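Local coordinates for protein dsvD (Desulfovibrio vulgaris, PDB 1UCR) that may play an essential role in dissimilatory sulfite reduction and possibly interacts with DNA through its winged-helix motif, at residues 3-8 with 40-45; 21-26 with 55-60; 49-54 with 63-68. All coordinates share one frame; numbering follows the deposited sequence. Where two conformers were deposited one is given.

Interaction 1: residues 3-8 with 40-45. With SO4 (sulfate ion), chain F.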
ATOM      1  N   GLU B   3       3.088  -7.495 -14.729  1.00 18.64           N
ATOM      2  CA  GLU B   3       4.292  -6.695 -14.880  1.00 17.77           C
ATOM      3  C   GLU B   3       4.034  -5.200 -14.921  1.00 15.45           C
ATOM      4  O   GLU B   3       4.726  -4.414 -14.260  1.00 15.51           O
ATOM      5  CB  GLU B   3       5.032  -7.107 -16.183  1.00 24.43           C
ATOM      6  CG  GLU B   3       6.395  -6.436 -16.260  1.00 34.23           C
ATOM      7  CD  GLU B   3       7.346  -7.096 -17.235  1.00 41.61           C
ATOM      8  OE1 GLU B   3       8.299  -6.376 -17.625  1.00 51.94           O
ATOM      9  OE2 GLU B   3       7.196  -8.272 -17.619  1.00 56.22           O
ATOM     10  N   ALA B   4       3.038  -4.746 -15.690  1.00 16.12           N
ATOM     11  CA  ALA B   4       2.808  -3.322 -15.789  1.00 16.74           C
ATOM     12  C   ALA B   4       2.411  -2.712 -14.451  1.00 15.00           C
ATOM     13  O   ALA B   4       2.836  -1.604 -14.095  1.00 15.57           O
ATOM     14  CB  ALA B   4       1.736  -2.975 -16.832  1.00 18.68           C
ATOM     15  N   LYS B   5       1.576  -3.453 -13.695  1.00 14.08           N
ATOM     16  CA  LYS B   5       1.226  -2.997 -12.352  1.00 12.08           C
ATOM     17  C   LYS B   5       2.404  -3.050 -11.402  1.00 11.86           C
ATOM     18  O   LYS B   5       2.600  -2.129 -10.607  1.00 11.76           O
ATOM     19  CB  LYS B   5       0.055  -3.853 -11.862  1.00 12.79           C
ATOM     20  CG  LYS B   5      -1.244  -3.489 -12.588  1.00 13.71           C
ATOM     21  CD  LYS B   5      -2.349  -4.391 -12.056  1.00 14.42           C
ATOM     22  CE  LYS B   5      -3.617  -4.045 -12.809  1.00 16.74           C
ATOM     23  NZ  LYS B   5      -4.727  -4.940 -12.440  1.00 18.22           N
ATOM     24  N   GLN B   6       3.217  -4.107 -11.478  1.00 12.86           N
ATOM     25  CA  GLN B   6       4.371  -4.220 -10.641  1.00 13.28           C
ATOM     26  C   GLN B   6       5.347  -3.062 -10.877  1.00 12.45           C
ATOM     27  O   GLN B   6       5.969  -2.546  -9.937  1.00 13.09           O
ATOM     28  CB  GLN B   6       5.099  -5.569 -10.876  1.00 13.50           C
ATOM     29  CG  GLN B   6       6.255  -5.754  -9.872  1.00 14.80           C
ATOM     30  CD  GLN B   6       5.617  -5.927  -8.498  1.00 13.42           C
ATOM     31  OE1 GLN B   6       4.854  -6.856  -8.267  1.00 14.94           O
ATOM     32  NE2 GLN B   6       5.907  -5.060  -7.546  1.00 14.03           N
ATOM     33  N   LYS B   7       5.459  -2.600 -12.122  1.00 12.90           N
ATOM     34  CA  LYS B   7       6.346  -1.453 -12.418  1.00 12.48           C
ATOM     35  C   LYS B   7       5.851  -0.178 -11.763  1.00 11.01           C
ATOM     36  O   LYS B   7       6.653   0.646 -11.291  1.00 11.85           O
ATOM     37  CB  LYS B   7       6.445  -1.283 -13.946  1.00 13.86           C
ATOM     38  CG  LYS B   7       7.314  -2.389 -14.608  1.00 20.43           C
ATOM     39  CD  LYS B   7       7.483  -2.159 -16.121  1.00 24.90           C
ATOM     40  CE  LYS B   7       8.348  -3.282 -16.693  1.00 32.60           C
ATOM     41  NZ  LYS B   7       8.600  -3.144 -18.136  1.00 48.76           N
ATOM     42  N   VAL B   8       4.523   0.030 -11.712  1.00 10.78           N
ATOM     43  CA  VAL B   8       3.981   1.183 -10.946  1.00 10.89           C
ATOM     44  C   VAL B   8       4.375   1.067  -9.479  1.00 10.43           C
ATOM     45  O   VAL B   8       4.860   2.043  -8.876  1.00 10.46           O
ATOM     46  CB  VAL B   8       2.468   1.222 -11.118  1.00 10.94           C
ATOM     47  CG1 VAL B   8       1.790   2.210 -10.179  1.00 12.49           C
ATOM     48  CG2 VAL B   8       2.110   1.533 -12.575  1.00 13.37           C
ATOM     49  N   LYS B  40      -4.419   4.629 -17.376  1.00  8.74           N
ATOM     50  CA  LYS B  40      -5.544   4.950 -16.496  1.00  8.91           C
ATOM     51  C   LYS B  40      -6.210   3.684 -16.000  1.00  8.78           C
ATOM     52  O   LYS B  40      -6.529   3.577 -14.821  1.00  9.32           O
ATOM     53  CB  LYS B  40      -6.550   5.847 -17.239  1.00  8.65           C
ATOM     54  CG  LYS B  40      -7.776   6.192 -16.373  1.00  8.93           C
ATOM     55  CD  LYS B  40      -7.567   7.048 -15.126  1.00  9.41           C
ATOM     56  CE  LYS B  40      -7.123   8.489 -15.479  1.00  9.93           C
ATOM     57  NZ  LYS B  40      -7.099   9.318 -14.179  1.00  8.66           N
ATOM     58  N   LYS B  41      -6.408   2.681 -16.865  1.00  9.56           N
ATOM     59  CA  LYS B  41      -7.043   1.438 -16.414  1.00 10.97           C
ATOM     60  C   LYS B  41      -6.218   0.713 -15.382  1.00 10.66           C
ATOM     61  O   LYS B  41      -6.757   0.209 -14.394  1.00 12.74           O
ATOM     62  CB  LYS B  41      -7.317   0.545 -17.640  1.00 11.38           C
ATOM     63  CG  LYS B  41      -8.468   1.008 -18.549  1.00 13.87           C
ATOM     64  CD  LYS B  41      -9.838   0.806 -17.940  0.50 22.52           C
ATOM     65  CE  LYS B  41     -11.002   1.216 -18.830  0.50 24.21           C
ATOM     66  NZ  LYS B  41     -11.063   0.589 -20.189  0.50 26.49           N
ATOM     67  N   ILE B  42      -4.898   0.619 -15.594  1.00 10.78           N
ATOM     68  CA  ILE B  42      -4.154  -0.135 -14.582  1.00 11.85           C
ATOM     69  C   ILE B  42      -4.052   0.585 -13.268  1.00 10.33           C
ATOM     70  O   ILE B  42      -4.127  -0.075 -12.213  1.00 11.12           O
ATOM     71  CB  ILE B  42      -2.806  -0.632 -15.059  1.00 14.65           C
ATOM     72  CG1 ILE B  42      -1.816   0.461 -15.209  1.00 17.99           C
ATOM     73  CG2 ILE B  42      -2.892  -1.517 -16.306  1.00 22.32           C
ATOM     74  CD1 ILE B  42      -0.411  -0.061 -15.492  1.00 19.41           C
ATOM     75  N   LEU B  43      -3.926   1.916 -13.289  1.00  9.21           N
ATOM     76  CA  LEU B  43      -3.922   2.656 -12.032  1.00  8.90           C
ATOM     77  C   LEU B  43      -5.259   2.497 -11.309  1.00  8.90           C
ATOM     78  O   LEU B  43      -5.299   2.346 -10.069  1.00  9.65           O
ATOM     79  CB  LEU B  43      -3.644   4.155 -12.319  1.00  8.79           C
ATOM     80  CG  LEU B  43      -2.215   4.447 -12.765  1.00  8.33           C
ATOM     81  CD1 LEU B  43      -2.131   5.902 -13.208  1.00  9.56           C
ATOM     82  CD2 LEU B  43      -1.199   4.204 -11.648  1.00 11.27           C
ATOM     83  N   THR B  44      -6.363   2.540 -12.061  1.00  9.61           N
ATOM     84  CA  THR B  44      -7.671   2.429 -11.437  1.00  9.89           C
ATOM     85  C   THR B  44      -7.844   1.063 -10.826  1.00 10.64           C
ATOM     86  O   THR B  44      -8.404   0.967  -9.720  1.00 11.70           O
ATOM     87  CB  THR B  44      -8.760   2.673 -12.524  1.00 10.88           C
ATOM     88  OG1 THR B  44      -8.573   3.976 -13.082  1.00 10.19           O
ATOM     89  CG2 THR B  44     -10.113   2.624 -11.886  1.00 13.60           C
ATOM     90  N   ALA B  45      -7.384  -0.000 -11.498  1.00 11.28           N
ATOM     91  CA  ALA B  45      -7.485  -1.332 -10.913  1.00 12.31           C
ATOM     92  C   ALA B  45      -6.675  -1.434  -9.643  1.00 11.53           C
ATOM     93  O   ALA B  45      -7.127  -2.030  -8.671  1.00 13.49           O
ATOM     94  CB  ALA B  45      -6.958  -2.337 -11.932  1.00 14.03           C
TER
HETATM   95  S   SO4 F 203      -3.074  -8.399 -11.828  1.00 39.06           S
HETATM   96  O1  SO4 F 203      -3.827  -7.474 -12.721  1.00 48.06           O
HETATM   97  O2  SO4 F 203      -2.940  -9.675 -12.508  1.00 45.64           O
HETATM   98  O3  SO4 F 203      -3.870  -8.692 -10.603  1.00 59.79           O
HETATM   99  O4  SO4 F 203      -1.859  -7.710 -11.386  1.00 37.04           O

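Interaction 2: residues 21-26 with 55-60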
ATOM      1  N   LYS B  21       2.637  11.002  -3.480  1.00 12.50           N
ATOM      2  CA  LYS B  21       1.683  10.862  -4.625  1.00 12.66           C
ATOM      3  C   LYS B  21       2.269  11.535  -5.845  1.00 11.32           C
ATOM      4  O   LYS B  21       3.084  12.447  -5.769  1.00 12.10           O
ATOM      5  CB  LYS B  21       0.295  11.382  -4.275  1.00 12.61           C
ATOM      6  CG  LYS B  21       0.299  12.837  -3.839  1.00 13.61           C
ATOM      7  CD  LYS B  21      -1.122  13.314  -3.384  1.00 16.38           C
ATOM      8  CE  LYS B  21      -1.071  14.776  -3.016  1.00 21.55           C
ATOM      9  NZ  LYS B  21      -2.363  15.301  -2.500  1.00 32.84           N
ATOM     10  N   PHE B  22       1.836  11.068  -7.019  1.00  9.40           N
ATOM     11  CA  PHE B  22       2.298  11.516  -8.313  1.00  8.81           C
ATOM     12  C   PHE B  22       1.082  11.748  -9.219  1.00  8.08           C
ATOM     13  O   PHE B  22       0.056  11.105  -9.067  1.00  8.76           O
ATOM     14  CB  PHE B  22       3.237  10.485  -8.933  1.00  8.41           C
ATOM     15  CG  PHE B  22       4.588  10.445  -8.280  1.00  8.33           C
ATOM     16  CD1 PHE B  22       4.803   9.636  -7.161  1.00  9.17           C
ATOM     17  CD2 PHE B  22       5.663  11.189  -8.792  1.00  9.45           C
ATOM     18  CE1 PHE B  22       6.054   9.564  -6.554  1.00  9.56           C
ATOM     19  CE2 PHE B  22       6.915  11.111  -8.175  1.00 10.00           C
ATOM     20  CZ  PHE B  22       7.099  10.272  -7.106  1.00 10.35           C
ATOM     21  N   TYR B  23       1.210  12.669 -10.167  1.00  7.86           N
ATOM     22  CA  TYR B  23       0.156  12.916 -11.143  1.00  8.04           C
ATOM     23  C   TYR B  23      -0.080  11.740 -12.058  1.00  7.75           C
ATOM     24  O   TYR B  23       0.838  10.996 -12.359  1.00  7.60           O
ATOM     25  CB  TYR B  23       0.551  14.121 -12.045  1.00  8.83           C
ATOM     26  CG  TYR B  23       0.590  15.401 -11.236  1.00  8.85           C
ATOM     27  CD1 TYR B  23       1.806  16.056 -11.008  1.00  9.71           C
ATOM     28  CD2 TYR B  23      -0.556  15.981 -10.721  1.00  9.48           C
ATOM     29  CE1 TYR B  23       1.828  17.251 -10.281  1.00 12.05           C
ATOM     30  CE2 TYR B  23      -0.562  17.118  -9.988  1.00 12.94           C
ATOM     31  CZ  TYR B  23       0.668  17.759  -9.777  1.00 14.14           C
ATOM     32  OH  TYR B  23       0.648  18.910  -9.002  1.00 18.76           O
ATOM     33  N   PHE B  24      -1.301  11.651 -12.584  1.00  7.78           N
ATOM     34  CA  PHE B  24      -1.543  10.700 -13.671  1.00  7.43           C
ATOM     35  C   PHE B  24      -0.470  10.772 -14.728  1.00  7.53           C
ATOM     36  O   PHE B  24       0.091   9.768 -15.157  1.00  8.29           O
ATOM     37  CB  PHE B  24      -2.926  11.032 -14.267  1.00  7.71           C
ATOM     38  CG  PHE B  24      -3.196  10.147 -15.482  1.00  7.75           C
ATOM     39  CD1 PHE B  24      -3.325   8.755 -15.361  1.00  8.34           C
ATOM     40  CD2 PHE B  24      -3.266  10.670 -16.751  1.00  8.84           C
ATOM     41  CE1 PHE B  24      -3.521   7.949 -16.469  1.00  8.91           C
ATOM     42  CE2 PHE B  24      -3.513   9.885 -17.891  1.00  8.99           C
ATOM     43  CZ  PHE B  24      -3.638   8.504 -17.747  1.00  9.43           C
ATOM     44  N   ASN B  25      -0.082  11.979 -15.160  1.00  7.94           N
ATOM     45  CA  ASN B  25       0.868  12.138 -16.231  1.00  7.81           C
ATOM     46  C   ASN B  25       2.293  11.815 -15.808  1.00  7.61           C
ATOM     47  O   ASN B  25       3.126  11.565 -16.661  1.00  8.80           O
ATOM     48  CB  ASN B  25       0.818  13.552 -16.818  1.00  8.23           C
ATOM     49  CG  ASN B  25      -0.374  13.829 -17.676  1.00  9.52           C
ATOM     50  OD1 ASN B  25      -1.173  12.957 -17.979  1.00 13.46           O
ATOM     51  ND2 ASN B  25      -0.489  15.080 -18.072  1.00 11.78           N
ATOM     52  N   ASP B  26       2.585  11.754 -14.485  1.00  7.79           N
ATOM     53  CA  ASP B  26       3.873  11.192 -14.092  1.00  8.08           C
ATOM     54  C   ASP B  26       3.978   9.714 -14.505  1.00  7.88           C
ATOM     55  O   ASP B  26       5.037   9.260 -14.892  1.00  8.27           O
ATOM     56  CB  ASP B  26       4.086  11.304 -12.580  1.00  8.30           C
ATOM     57  CG  ASP B  26       4.474  12.709 -12.104  1.00  7.97           C
ATOM     58  OD1 ASP B  26       5.390  13.297 -12.717  1.00  9.35           O
ATOM     59  OD2 ASP B  26       3.882  13.142 -11.109  1.00  8.72           O
ATOM     60  N   TRP B  55      -6.457  10.584  -5.619  1.00 10.38           N
ATOM     61  CA  TRP B  55      -6.724  11.963  -5.248  1.00 10.64           C
ATOM     62  C   TRP B  55      -7.183  12.703  -6.476  1.00  9.48           C
ATOM     63  O   TRP B  55      -6.661  12.494  -7.592  1.00 10.85           O
ATOM     64  CB  TRP B  55      -5.445  12.684  -4.790  1.00 13.69           C
ATOM     65  CG  TRP B  55      -4.621  11.866  -3.823  1.00 16.14           C
ATOM     66  CD1 TRP B  55      -3.733  10.810  -3.956  1.00 14.02           C
ATOM     67  CD2 TRP B  55      -4.641  12.082  -2.446  1.00 23.07           C
ATOM     68  NE1 TRP B  55      -3.220  10.391  -2.799  1.00 17.41           N
ATOM     69  CE2 TRP B  55      -3.781  11.183  -1.782  1.00 24.55           C
ATOM     70  CE3 TRP B  55      -5.335  13.008  -1.667  1.00 32.39           C
ATOM     71  CZ2 TRP B  55      -3.531  11.088  -0.426  1.00 33.58           C
ATOM     72  CZ3 TRP B  55      -5.102  12.932  -0.299  1.00 39.60           C
ATOM     73  CH2 TRP B  55      -4.240  12.021   0.326  1.00 42.35           C
ATOM     74  N   SER B  56      -8.075  13.665  -6.323  1.00 11.14           N
ATOM     75  CA  SER B  56      -8.237  14.684  -7.302  1.00 12.81           C
ATOM     76  C   SER B  56      -7.230  15.778  -7.052  1.00 14.41           C
ATOM     77  O   SER B  56      -6.979  16.134  -5.898  1.00 20.16           O
ATOM     78  CB  SER B  56      -9.635  15.317  -7.222  1.00 22.34           C
ATOM     79  OG  SER B  56     -10.632  14.302  -7.351  0.50 19.17           O
ATOM     80  N   SER B  57      -6.688  16.392  -8.080  1.00 11.23           N
ATOM     81  CA  SER B  57      -5.750  17.501  -7.873  1.00 12.33           C
ATOM     82  C   SER B  57      -5.951  18.467  -9.024  1.00 10.87           C
ATOM     83  O   SER B  57      -5.598  18.146 -10.168  1.00 11.10           O
ATOM     84  CB  SER B  57      -4.315  17.004  -7.839  1.00 14.88           C
ATOM     85  OG  SER B  57      -3.489  18.156  -7.733  1.00 21.11           O
ATOM     86  N   GLY B  58      -6.544  19.620  -8.697  1.00 12.28           N
ATOM     87  CA  GLY B  58      -6.764  20.586  -9.751  1.00 12.83           C
ATOM     88  C   GLY B  58      -7.594  19.961 -10.864  1.00 11.00           C
ATOM     89  O   GLY B  58      -8.660  19.383 -10.624  1.00 10.83           O
ATOM     90  N   SER B  59      -7.115  20.075 -12.094  1.00 12.34           N
ATOM     91  CA  SER B  59      -7.801  19.524 -13.235  1.00 12.17           C
ATOM     92  C   SER B  59      -7.429  18.078 -13.535  1.00 10.55           C
ATOM     93  O   SER B  59      -7.928  17.561 -14.511  1.00 12.81           O
ATOM     94  CB  SER B  59      -7.504  20.351 -14.502  1.00 16.09           C
ATOM     95  OG  SER B  59      -6.114  20.381 -14.652  1.00 18.51           O
ATOM     96  N   THR B  60      -6.635  17.446 -12.692  1.00  9.21           N
ATOM     97  CA  THR B  60      -6.175  16.073 -12.950  1.00  8.69           C
ATOM     98  C   THR B  60      -6.314  15.258 -11.703  1.00  7.64           C
ATOM     99  O   THR B  60      -7.174  15.505 -10.842  1.00  8.68           O
ATOM    100  CB  THR B  60      -4.760  16.145 -13.571  1.00  8.90           C
ATOM    101  OG1 THR B  60      -4.348  14.833 -13.942  1.00  8.28           O
ATOM    102  CG2 THR B  60      -3.726  16.700 -12.613  1.00 10.11           C
TER
HETATM  103  O   HOH W   1      -3.938  15.963  -4.510  1.00 28.95           O

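Interaction 3: residues 49-54 with 63-68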
ATOM      1  N   ASP B  49      -8.118  -2.287  -5.902  1.00 12.81           N
ATOM      2  CA  ASP B  49      -7.521  -3.318  -5.058  1.00 14.59           C
ATOM      3  C   ASP B  49      -6.869  -2.793  -3.792  1.00 11.77           C
ATOM      4  O   ASP B  49      -6.395  -3.596  -2.975  1.00 12.58           O
ATOM      5  CB  ASP B  49      -6.510  -4.081  -5.897  1.00 17.21           C
ATOM      6  CG  ASP B  49      -7.269  -4.927  -6.907  1.00 18.31           C
ATOM      7  OD1 ASP B  49      -6.728  -5.379  -7.888  1.00 23.93           O
ATOM      8  OD2 ASP B  49      -8.480  -5.271  -6.725  1.00 28.76           O
ATOM      9  N   GLU B  50      -6.830  -1.483  -3.624  1.00 11.89           N
ATOM     10  CA  GLU B  50      -6.326  -0.780  -2.462  1.00 11.72           C
ATOM     11  C   GLU B  50      -4.815  -0.916  -2.351  1.00 11.04           C
ATOM     12  O   GLU B  50      -4.252  -0.680  -1.272  1.00 12.19           O
ATOM     13  CB  GLU B  50      -7.016  -1.187  -1.158  1.00 12.57           C
ATOM     14  CG  GLU B  50      -8.515  -0.887  -1.249  1.00 14.46           C
ATOM     15  CD  GLU B  50      -9.240  -1.164  -0.002  1.00 15.64           C
ATOM     16  OE1 GLU B  50     -10.258  -1.898  -0.021  1.00 16.53           O
ATOM     17  OE2 GLU B  50      -8.820  -0.643   1.056  1.00 18.59           O
ATOM     18  N   VAL B  51      -4.135  -1.209  -3.452  1.00 10.98           N
ATOM     19  CA  VAL B  51      -2.687  -1.058  -3.519  1.00 11.23           C
ATOM     20  C   VAL B  51      -2.332   0.417  -3.606  1.00 10.94           C
ATOM     21  O   VAL B  51      -1.353   0.864  -3.044  1.00 12.29           O
ATOM     22  CB  VAL B  51      -2.126  -1.824  -4.728  1.00 11.56           C
ATOM     23  CG1 VAL B  51      -0.628  -1.608  -4.890  1.00 13.40           C
ATOM     24  CG2 VAL B  51      -2.439  -3.299  -4.563  1.00 14.14           C
ATOM     25  N   LEU B  52      -3.152   1.175  -4.355  1.00 10.79           N
ATOM     26  CA  LEU B  52      -2.985   2.610  -4.455  1.00 11.37           C
ATOM     27  C   LEU B  52      -4.150   3.334  -3.814  1.00 11.22           C
ATOM     28  O   LEU B  52      -5.239   2.766  -3.627  1.00 11.97           O
ATOM     29  CB  LEU B  52      -2.940   3.098  -5.934  1.00 10.76           C
ATOM     30  CG  LEU B  52      -1.807   2.500  -6.758  1.00 12.27           C
ATOM     31  CD1 LEU B  52      -1.873   3.018  -8.191  1.00 12.60           C
ATOM     32  CD2 LEU B  52      -0.450   2.768  -6.158  1.00 15.02           C
ATOM     33  N   GLU B  53      -3.915   4.602  -3.494  1.00 10.98           N
ATOM     34  CA  GLU B  53      -4.957   5.572  -3.133  1.00 11.81           C
ATOM     35  C   GLU B  53      -4.968   6.670  -4.184  1.00 10.96           C
ATOM     36  O   GLU B  53      -3.955   6.958  -4.837  1.00 10.66           O
ATOM     37  CB  GLU B  53      -4.741   6.048  -1.725  1.00 14.08           C
ATOM     38  CG  GLU B  53      -3.427   6.701  -1.464  1.00 13.68           C
ATOM     39  CD  GLU B  53      -3.095   6.883  -0.020  1.00 13.59           C
ATOM     40  OE1 GLU B  53      -2.182   7.734   0.229  1.00 16.43           O
ATOM     41  OE2 GLU B  53      -3.643   6.213   0.881  1.00 16.19           O
ATOM     42  N   TYR B  54      -6.161   7.256  -4.316  1.00 11.56           N
ATOM     43  CA  TYR B  54      -6.474   8.197  -5.393  1.00 10.35           C
ATOM     44  C   TYR B  54      -6.815   9.570  -4.881  1.00 10.44           C
ATOM     45  O   TYR B  54      -7.475   9.694  -3.822  1.00 11.52           O
ATOM     46  CB  TYR B  54      -7.692   7.682  -6.090  1.00 11.26           C
ATOM     47  CG  TYR B  54      -8.347   8.449  -7.186  1.00  9.90           C
ATOM     48  CD1 TYR B  54      -9.465   9.240  -6.953  1.00 10.40           C
ATOM     49  CD2 TYR B  54      -7.850   8.367  -8.497  1.00 11.59           C
ATOM     50  CE1 TYR B  54     -10.088   9.954  -7.990  1.00 10.54           C
ATOM     51  CE2 TYR B  54      -8.506   9.039  -9.517  1.00 10.63           C
ATOM     52  CZ  TYR B  54      -9.588   9.810  -9.272  1.00  9.43           C
ATOM     53  OH  TYR B  54     -10.234  10.481 -10.297  1.00 10.37           O
ATOM     54  N   TYR B  63      -1.961   9.703  -7.621  1.00  8.53           N
ATOM     55  CA  TYR B  63      -1.976   8.350  -7.121  1.00  9.12           C
ATOM     56  C   TYR B  63      -0.765   8.158  -6.243  1.00  8.80           C
ATOM     57  O   TYR B  63       0.319   8.662  -6.581  1.00 10.50           O
ATOM     58  CB  TYR B  63      -1.921   7.298  -8.233  1.00  9.02           C
ATOM     59  CG  TYR B  63      -3.062   7.394  -9.240  1.00  8.83           C
ATOM     60  CD1 TYR B  63      -3.043   8.370 -10.256  1.00  8.76           C
ATOM     61  CD2 TYR B  63      -4.169   6.529  -9.146  1.00  8.77           C
ATOM     62  CE1 TYR B  63      -4.091   8.452 -11.150  1.00  8.99           C
ATOM     63  CE2 TYR B  63      -5.218   6.624 -10.075  1.00  8.89           C
ATOM     64  CZ  TYR B  63      -5.149   7.595 -11.063  1.00  8.69           C
ATOM     65  OH  TYR B  63      -6.168   7.726 -11.996  1.00  9.55           O
ATOM     66  N   GLY B  64      -0.887   7.375  -5.196  1.00  9.50           N
ATOM     67  CA  GLY B  64       0.242   6.923  -4.387  1.00 10.17           C
ATOM     68  C   GLY B  64      -0.087   5.604  -3.725  1.00  9.73           C
ATOM     69  O   GLY B  64      -1.207   5.111  -3.814  1.00 11.03           O
ATOM     70  N   LEU B  65       0.938   4.992  -3.096  1.00 10.50           N
ATOM     71  CA  LEU B  65       0.662   3.734  -2.418  1.00 10.57           C
ATOM     72  C   LEU B  65      -0.275   3.906  -1.221  1.00 11.48           C
ATOM     73  O   LEU B  65      -0.239   4.918  -0.526  1.00 14.13           O
ATOM     74  CB  LEU B  65       2.025   3.156  -1.907  1.00 13.72           C
ATOM     75  CG  LEU B  65       2.870   2.605  -3.052  1.00 13.16           C
ATOM     76  CD1 LEU B  65       4.314   2.397  -2.583  1.00 19.23           C
ATOM     77  CD2 LEU B  65       2.333   1.295  -3.671  1.00 17.30           C
ATOM     78  N   LYS B  66      -1.162   2.922  -0.984  1.00 12.73           N
ATOM     79  CA  LYS B  66      -2.129   3.006   0.111  1.00 15.01           C
ATOM     80  C   LYS B  66      -1.430   3.302   1.407  1.00 14.89           C
ATOM     81  O   LYS B  66      -0.464   2.600   1.758  1.00 18.13           O
ATOM     82  CB  LYS B  66      -2.833   1.651   0.206  1.00 16.18           C
ATOM     83  CG  LYS B  66      -4.016   1.648   1.140  1.00 16.18           C
ATOM     84  CD  LYS B  66      -5.174   2.454   0.529  1.00 19.60           C
ATOM     85  CE  LYS B  66      -6.479   2.239   1.311  1.00 20.00           C
ATOM     86  NZ  LYS B  66      -7.475   3.243   0.765  1.00 19.16           N
ATOM     87  N   GLY B  67      -1.929   4.280   2.116  1.00 14.15           N
ATOM     88  CA  GLY B  67      -1.344   4.673   3.402  1.00 15.97           C
ATOM     89  C   GLY B  67      -0.372   5.817   3.289  1.00 16.68           C
ATOM     90  O   GLY B  67      -0.062   6.463   4.314  1.00 20.45           O
ATOM     91  N   ALA B  68       0.151   6.150   2.109  1.00 15.51           N
ATOM     92  CA  ALA B  68       1.165   7.194   1.997  1.00 15.84           C
ATOM     93  C   ALA B  68       0.653   8.544   2.429  1.00 15.75           C
ATOM     94  O   ALA B  68       1.459   9.304   3.054  1.00 18.65           O
ATOM     95  CB  ALA B  68       1.671   7.273   0.551  1.00 15.17           C
TER
HETATM   96  O   HOH W   2      -9.698   2.579   2.085  1.00 31.06           O
HETATM   97  O   HOH W   3      -7.552   3.000  -2.168  1.00 18.05           O
HETATM   98  O   HOH W   4      -6.259   5.694   1.524  1.00 19.71           O

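Interaction 1: residues 3-8 with 40-45
Ile42 reaches across to helix 3-12 with its CD1 methyl: with CG1 between the backbone N and the carbonyl carbon (chi1 72°) and CD1 anti beyond it (chi2 172°), the methyl meets Ala4 on CB at 3.9 Å and lies near CG2 of Val8. Val8 has a second neighbour: its CG1 packs on CD2 of Leu43 at 3.9 Å, the two side chains crossing obliquely. On the outer flank Lys5 slides past Ile42 in the opposite direction, CG of the lysine 4.1 Å from CB of the isoleucine. Extended beyond CG, the lysine chain carries its ammonium group past Ala45, whose CB lies 3.5 Å from NZ, to a sulfate ion probably left from crystallisation; NZ donates to its O1 at 2.7 Å, and Glu2 N binds the same ion. No hydrogen bond joins the two segments; apolar side chains and the methylenes of Lys5 make the contact. The axes of the two helical segments come within 10.2 Å. They cross at -71°. Phe27 of helix 24-30 touches both Val8 and Leu43, while Leu46 of helix 36-48 packs against Lys5 and Val8, placing the contact within the three-helix part of a winged-helix fold.

Interaction 2: residues 21-26 with 55-60
Lys21 sets CD over one face of the Trp55 indole, and this is the close-packed part of the contact. CD sits 3.6 Å from the centroid of the five-membered ring, only 6° off the ring normal, a CH-pi contact made from above. Further out, the ammonium group hangs over the six-membered ring, with NZ 4.1 Å from its centroid, in a cation-pi interaction. CG of the lysine lies between its backbone N and carbonyl carbon (chi1 58°), the chain beyond it is extended, and the two side chains cross at about a right angle. NZ also donates to a water at 2.6 Å, which makes a weak bond to the carbonyl O of Ser56.

Toward the hairpin tip the contact, at the surface throughout, is looser. Tyr23 offers the CD2-CE2 side of its ring: CE2 has Ser57 OG at the ring edge, 3.8 Å away, and CD2 meets the CG2 methyl of Thr60 at 3.8 Å. Beyond it, Phe24 touches Thr60 merely through CB. No hydrogen bond crosses between the segments; the bonds here are local. Ser57 and Thr60 close the type II' turn with a pair of backbone bonds, and Gly58 occupies its positive-phi corner. At the N-cap of helix 24-30, Tyr23 gives its N-H to Asp26 OD2, 2.9 Å away on the anti side of the carboxylate.

Strand 60-65 runs between strands 22-23 and 52-57, and its Met62 touches Lys21, Tyr23 and Ser57; Phe24 turns its ring inward onto Val39 and Leu43 of helix 36-48. The contact thus joins edge strand 22-23 and the start of helix 24-30 to the tip of the hairpin 52-57/60-65, the wing of the winged-helix motif.

Interaction 3: residues 49-54 with 63-68
Leu52 and Leu65 are paired in the antiparallel, non-hydrogen-bonded manner; their side chains set out apart, yet the CD2 methyls meet at 4.0 Å. Val51 CG1 extends this patch to Leu65, and Leu12 of helix 3-12 covers both leucines. Two residues away on each strand, Tyr54 and Tyr63 lie side by side, the edge of Tyr54 toward the face of Tyr63 in an offset edge-to-face pair, planes at 71°; Tyr54 CD2 comes 3.5 Å from Tyr63 CE2. Tyr63 OH is hydrogen-bonded to Lys40 NZ.

Between these pairs, Glu53 and Gly64 exchange backbone bonds, and Lys66 N binds Val51 O at 2.9 Å. On the face opposite the tyrosines, Glu53 CG stands between its backbone N and carbonyl carbon (chi1 59°), and the extended chain brings OE2 within 2.9 Å of Gly67 N, whose N-H comes in from above the carboxylate plane; OE1 takes Gly69 N.

At the polar edge, Lys66 NZ donates to three waters; one of these donates to Glu53 OE2, its O 2.7 Å from OE2, and another to Leu52 O. Glu50 OE2, 4.1 Å from Lys66 NZ, is bound by Gln6 of the second subunit. Two N-H groups at a helix start and a lysine linked through water would probably favour a charged Glu53; the bonds tie the base of the wing hairpin to the start of helix 68-74.

Overall arrangement
From the N terminus, interaction 1 sets helix 3-12 against helix 36-48, closing a loop that contains strand 22-23 and helix 24-30. Interaction 2 starts within that loop and ends beyond it, at the hairpin tip, so the two cross. Interaction 3 follows interaction 1 in series and pairs the strands of the hairpin 52-57/60-65; its segments alternate with those of interaction 2. The three meet through a few residues: Phe24 packs on Leu43, Leu43 on Tyr63 and Leu52, and the backbone of Phe22 bonds to Tyr63. Helices, short edge strand and wing are thereby joined into one winged-helix domain.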